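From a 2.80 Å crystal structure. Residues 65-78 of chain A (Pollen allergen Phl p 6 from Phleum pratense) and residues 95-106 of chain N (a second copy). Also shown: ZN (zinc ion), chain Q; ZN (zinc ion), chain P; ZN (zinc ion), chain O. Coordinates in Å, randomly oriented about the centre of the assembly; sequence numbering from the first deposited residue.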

# COMPACT_ATOMS: atom_id res chain seq x y z
N ASP A 65 -20.45 -9.14 -22.57
CA ASP A 65 -20.26 -10.00 -21.41
C ASP A 65 -20.64 -9.23 -20.14
O ASP A 65 -21.19 -9.80 -19.20
CB ASP A 65 -18.81 -10.51 -21.35
CG ASP A 65 -18.49 -11.53 -22.47
OD1 ASP A 65 -19.19 -12.58 -22.57
OD2 ASP A 65 -17.54 -11.30 -23.26
N GLU A 66 -20.37 -7.93 -20.12
CA GLU A 66 -20.70 -7.09 -18.96
C GLU A 66 -22.19 -7.00 -18.67
O GLU A 66 -22.59 -7.09 -17.51
CB GLU A 66 -20.19 -5.67 -19.16
CG GLU A 66 -19.13 -5.24 -18.20
CD GLU A 66 -19.59 -5.24 -16.76
OE1 GLU A 66 -20.57 -4.53 -16.44
OE2 GLU A 66 -18.97 -5.94 -15.95
N VAL A 67 -23.01 -6.80 -19.70
CA VAL A 67 -24.44 -6.69 -19.46
C VAL A 67 -24.99 -8.05 -19.09
O VAL A 67 -25.97 -8.14 -18.36
CB VAL A 67 -25.24 -6.11 -20.67
CG1 VAL A 67 -24.38 -5.12 -21.42
CG2 VAL A 67 -25.72 -7.21 -21.57
N TYR A 68 -24.37 -9.10 -19.61
CA TYR A 68 -24.81 -10.45 -19.26
C TYR A 68 -24.44 -10.66 -17.78
O TYR A 68 -25.29 -11.06 -16.99
CB TYR A 68 -24.10 -11.49 -20.13
CG TYR A 68 -24.62 -11.58 -21.56
CD1 TYR A 68 -23.77 -11.89 -22.62
CD2 TYR A 68 -25.98 -11.39 -21.85
CE1 TYR A 68 -24.25 -12.01 -23.92
CE2 TYR A 68 -26.47 -11.51 -23.14
CZ TYR A 68 -25.61 -11.82 -24.18
OH TYR A 68 -26.11 -11.98 -25.46
N ASN A 69 -23.20 -10.34 -17.41
CA ASN A 69 -22.75 -10.47 -16.02
C ASN A 69 -23.55 -9.60 -15.05
O ASN A 69 -23.83 -10.00 -13.91
CB ASN A 69 -21.26 -10.13 -15.90
CG ASN A 69 -20.36 -11.16 -16.58
OD1 ASN A 69 -20.54 -12.37 -16.41
ND2 ASN A 69 -19.37 -10.69 -17.34
N ALA A 70 -23.93 -8.41 -15.49
CA ALA A 70 -24.73 -7.53 -14.65
C ALA A 70 -26.02 -8.25 -14.29
O ALA A 70 -26.36 -8.36 -13.11
CB ALA A 70 -25.05 -6.26 -15.39
N ALA A 71 -26.72 -8.76 -15.30
CA ALA A 71 -27.99 -9.45 -15.08
C ALA A 71 -27.88 -10.81 -14.37
O ALA A 71 -28.71 -11.12 -13.51
CB ALA A 71 -28.75 -9.60 -16.40
N TYR A 72 -26.88 -11.62 -14.72
CA TYR A 72 -26.77 -12.91 -14.04
C TYR A 72 -26.42 -12.72 -12.57
O TYR A 72 -26.94 -13.44 -11.71
CB TYR A 72 -25.74 -13.81 -14.72
CG TYR A 72 -26.29 -14.53 -15.93
CD1 TYR A 72 -27.54 -15.15 -15.89
CD2 TYR A 72 -25.59 -14.58 -17.14
CE1 TYR A 72 -28.09 -15.78 -17.01
CE2 TYR A 72 -26.12 -15.20 -18.27
CZ TYR A 72 -27.37 -15.80 -18.20
OH TYR A 72 -27.93 -16.40 -19.31
N ASN A 73 -25.58 -11.74 -12.27
CA ASN A 73 -25.18 -11.49 -10.90
C ASN A 73 -26.28 -10.88 -10.04
O ASN A 73 -26.40 -11.20 -8.87
CB ASN A 73 -23.94 -10.61 -10.86
CG ASN A 73 -22.69 -11.40 -11.16
OD1 ASN A 73 -22.47 -12.46 -10.57
ND2 ASN A 73 -21.86 -10.88 -12.07
N ALA A 74 -27.07 -9.99 -10.63
CA ALA A 74 -28.13 -9.38 -9.86
C ALA A 74 -29.11 -10.47 -9.41
O ALA A 74 -29.50 -10.53 -8.24
CB ALA A 74 -28.84 -8.34 -10.71
N ALA A 75 -29.48 -11.35 -10.33
CA ALA A 75 -30.42 -12.42 -10.01
C ALA A 75 -29.80 -13.45 -9.07
O ALA A 75 -30.47 -14.03 -8.22
CB ALA A 75 -30.88 -13.11 -11.29
N ASP A 76 -28.51 -13.66 -9.25
CA ASP A 76 -27.78 -14.63 -8.45
C ASP A 76 -27.89 -14.33 -6.96
O ASP A 76 -28.02 -15.25 -6.14
CB ASP A 76 -26.32 -14.63 -8.93
CG ASP A 76 -25.40 -15.51 -8.09
OD1 ASP A 76 -25.70 -16.70 -7.87
OD2 ASP A 76 -24.34 -14.98 -7.68
N HIS A 77 -27.88 -13.05 -6.60
CA HIS A 77 -27.97 -12.65 -5.20
C HIS A 77 -29.37 -12.28 -4.75
O HIS A 77 -29.56 -11.82 -3.62
CB HIS A 77 -27.04 -11.47 -4.94
CG HIS A 77 -25.59 -11.80 -5.02
ND1 HIS A 77 -24.90 -12.42 -3.99
CD2 HIS A 77 -24.67 -11.58 -5.99
CE1 HIS A 77 -23.63 -12.55 -4.32
NE2 HIS A 77 -23.46 -12.05 -5.53
N ALA A 78 -30.37 -12.47 -5.61
CA ALA A 78 -31.75 -12.14 -5.25
C ALA A 78 -32.52 -13.36 -4.75
O ALA A 78 -32.18 -14.50 -5.07
CB ALA A 78 -32.46 -11.55 -6.45
N LEU N 95 -21.68 3.37 -13.87
CA LEU N 95 -20.24 3.52 -13.85
C LEU N 95 -19.56 2.14 -13.78
O LEU N 95 -18.56 1.89 -14.46
CB LEU N 95 -19.80 4.39 -12.67
CG LEU N 95 -18.34 4.83 -12.78
CD1 LEU N 95 -18.15 5.67 -14.04
CD2 LEU N 95 -17.94 5.62 -11.56
N ARG N 96 -20.12 1.25 -12.96
CA ARG N 96 -19.57 -0.10 -12.84
C ARG N 96 -19.64 -0.83 -14.18
O ARG N 96 -18.72 -1.55 -14.56
CB ARG N 96 -20.33 -0.89 -11.78
CG ARG N 96 -19.76 -0.73 -10.40
CD ARG N 96 -20.69 -1.27 -9.36
NE ARG N 96 -20.66 -0.43 -8.18
CZ ARG N 96 -21.73 -0.17 -7.43
NH1 ARG N 96 -21.62 0.61 -6.36
NH2 ARG N 96 -22.90 -0.69 -7.76
N ILE N 97 -20.75 -0.64 -14.89
CA ILE N 97 -20.89 -1.27 -16.19
C ILE N 97 -19.82 -0.72 -17.13
O ILE N 97 -19.10 -1.47 -17.78
CB ILE N 97 -22.27 -0.99 -16.76
CG1 ILE N 97 -23.28 -1.90 -16.08
CG2 ILE N 97 -22.25 -1.18 -18.26
CD1 ILE N 97 -24.71 -1.59 -16.40
N ILE N 98 -19.71 0.61 -17.20
CA ILE N 98 -18.72 1.23 -18.06
C ILE N 98 -17.31 0.77 -17.68
O ILE N 98 -16.44 0.65 -18.54
CB ILE N 98 -18.84 2.78 -17.98
CG1 ILE N 98 -19.45 3.29 -19.28
CG2 ILE N 98 -17.49 3.45 -17.75
CD1 ILE N 98 -20.76 2.67 -19.57
N ALA N 99 -17.10 0.47 -16.40
CA ALA N 99 -15.79 0.03 -15.94
C ALA N 99 -15.53 -1.46 -16.19
O ALA N 99 -14.41 -1.94 -16.03
CB ALA N 99 -15.65 0.33 -14.46
N GLY N 100 -16.56 -2.19 -16.58
CA GLY N 100 -16.38 -3.60 -16.82
C GLY N 100 -16.41 -4.39 -15.52
O GLY N 100 -15.91 -5.51 -15.44
N THR N 101 -16.99 -3.79 -14.49
CA THR N 101 -17.11 -4.46 -13.20
C THR N 101 -18.27 -5.45 -13.27
O THR N 101 -19.41 -5.06 -13.50
CB THR N 101 -17.35 -3.44 -12.09
OG1 THR N 101 -16.17 -2.65 -11.93
CG2 THR N 101 -17.68 -4.13 -10.79
N PRO N 102 -18.00 -6.74 -13.06
CA PRO N 102 -19.02 -7.79 -13.11
C PRO N 102 -20.18 -7.70 -12.12
O PRO N 102 -21.32 -7.95 -12.47
CB PRO N 102 -18.20 -9.07 -12.95
CG PRO N 102 -17.09 -8.63 -12.03
CD PRO N 102 -16.70 -7.28 -12.64
N GLU N 103 -19.89 -7.35 -10.87
CA GLU N 103 -20.97 -7.24 -9.89
C GLU N 103 -21.46 -5.80 -9.92
O GLU N 103 -20.92 -4.96 -9.21
CB GLU N 103 -20.47 -7.59 -8.47
CG GLU N 103 -19.92 -9.00 -8.33
CD GLU N 103 -20.95 -10.02 -7.81
OE1 GLU N 103 -22.17 -9.86 -8.12
OE2 GLU N 103 -20.53 -10.97 -7.09
N VAL N 104 -22.47 -5.51 -10.73
CA VAL N 104 -22.93 -4.14 -10.79
C VAL N 104 -23.97 -3.78 -9.75
O VAL N 104 -24.25 -2.60 -9.54
CB VAL N 104 -23.46 -3.75 -12.23
CG1 VAL N 104 -23.14 -4.83 -13.21
CG2 VAL N 104 -24.92 -3.44 -12.20
N HIS N 105 -24.53 -4.76 -9.05
CA HIS N 105 -25.53 -4.43 -8.05
C HIS N 105 -25.08 -4.17 -6.60
O HIS N 105 -25.07 -3.01 -6.17
CB HIS N 105 -26.65 -5.46 -8.04
CG HIS N 105 -27.84 -5.02 -7.26
ND1 HIS N 105 -28.70 -4.04 -7.71
CD2 HIS N 105 -28.29 -5.39 -6.03
CE1 HIS N 105 -29.63 -3.83 -6.79
NE2 HIS N 105 -29.40 -4.63 -5.77
N ALA N 106 -24.74 -5.20 -5.83
CA ALA N 106 -24.36 -4.93 -4.44
C ALA N 106 -23.67 -6.04 -3.61
O ALA N 106 -23.41 -7.15 -4.09
CB ALA N 106 -25.58 -4.41 -3.68
ZN ZN Q . -22.06 -12.36 -7.03
ZN ZN P . -29.67 -2.60 -9.10
ZN ZN O . -22.66 -16.75 -8.14

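This is a mixed contact in which one face of a helix in chain A packs against the loop that follows a helix in chain N, held by a shared zinc ion, one hydrogen bond and a small apolar patch. The residues facing the loop recur along the helix: CA of A:Glu66 lies 6.0 Å from CA of N:Gly100, CA of A:Ala70 5.4 Å from CA of N:Val104, and CA of A:Ala74 5.9 Å from CA of N:His105. Together the two stretches bury 524 Å².

One tie runs through a metal. Zinc in chain Q is bound by A:His77 NE2 at 2.1 Å and by N:Glu103 OE2 at 2.1 Å, with a further ligand from elsewhere in the structure. The CA-to-CB bond of N:Glu103 points away from chain A, but its bent side chain (chi2 -95°) brings the carboxylate back to the ion. NE2 of A:His77 and OE2 of N:Glu103 are 3.5 Å apart, and N:Glu103 OE2 lies near the imidazole plane, at the ring edge where a nitrogen lone pair can reach a metal.

A:Asn73 ND2 donates to N:Pro102 O at 3.0 Å with an N-H...O angle of 136°. The same ND2 makes a weak bond to A:Asn69 O (2.8 Å, 117°), so the amide links its own helix to the loop.

Further back along the helix, between A:Asn73 and A:Glu66, A:Ala70 CB meets N:Val104 CG1 at 3.2 Å; both residues are buried, and the small methyl lets the loop approach the helix closely.

A:Glu66 gives up the most area, 99 Å², and reaches into the turn after the chain N helix, with OE1 3.3 Å from N:Ile97 CA; OE2 of A:Glu66 lies 2.6 Å from O of N:Thr101. There N:Gly100 closes a Schellman motif with positive phi (81°), where a CB would jam against the preceding carbonyl oxygen.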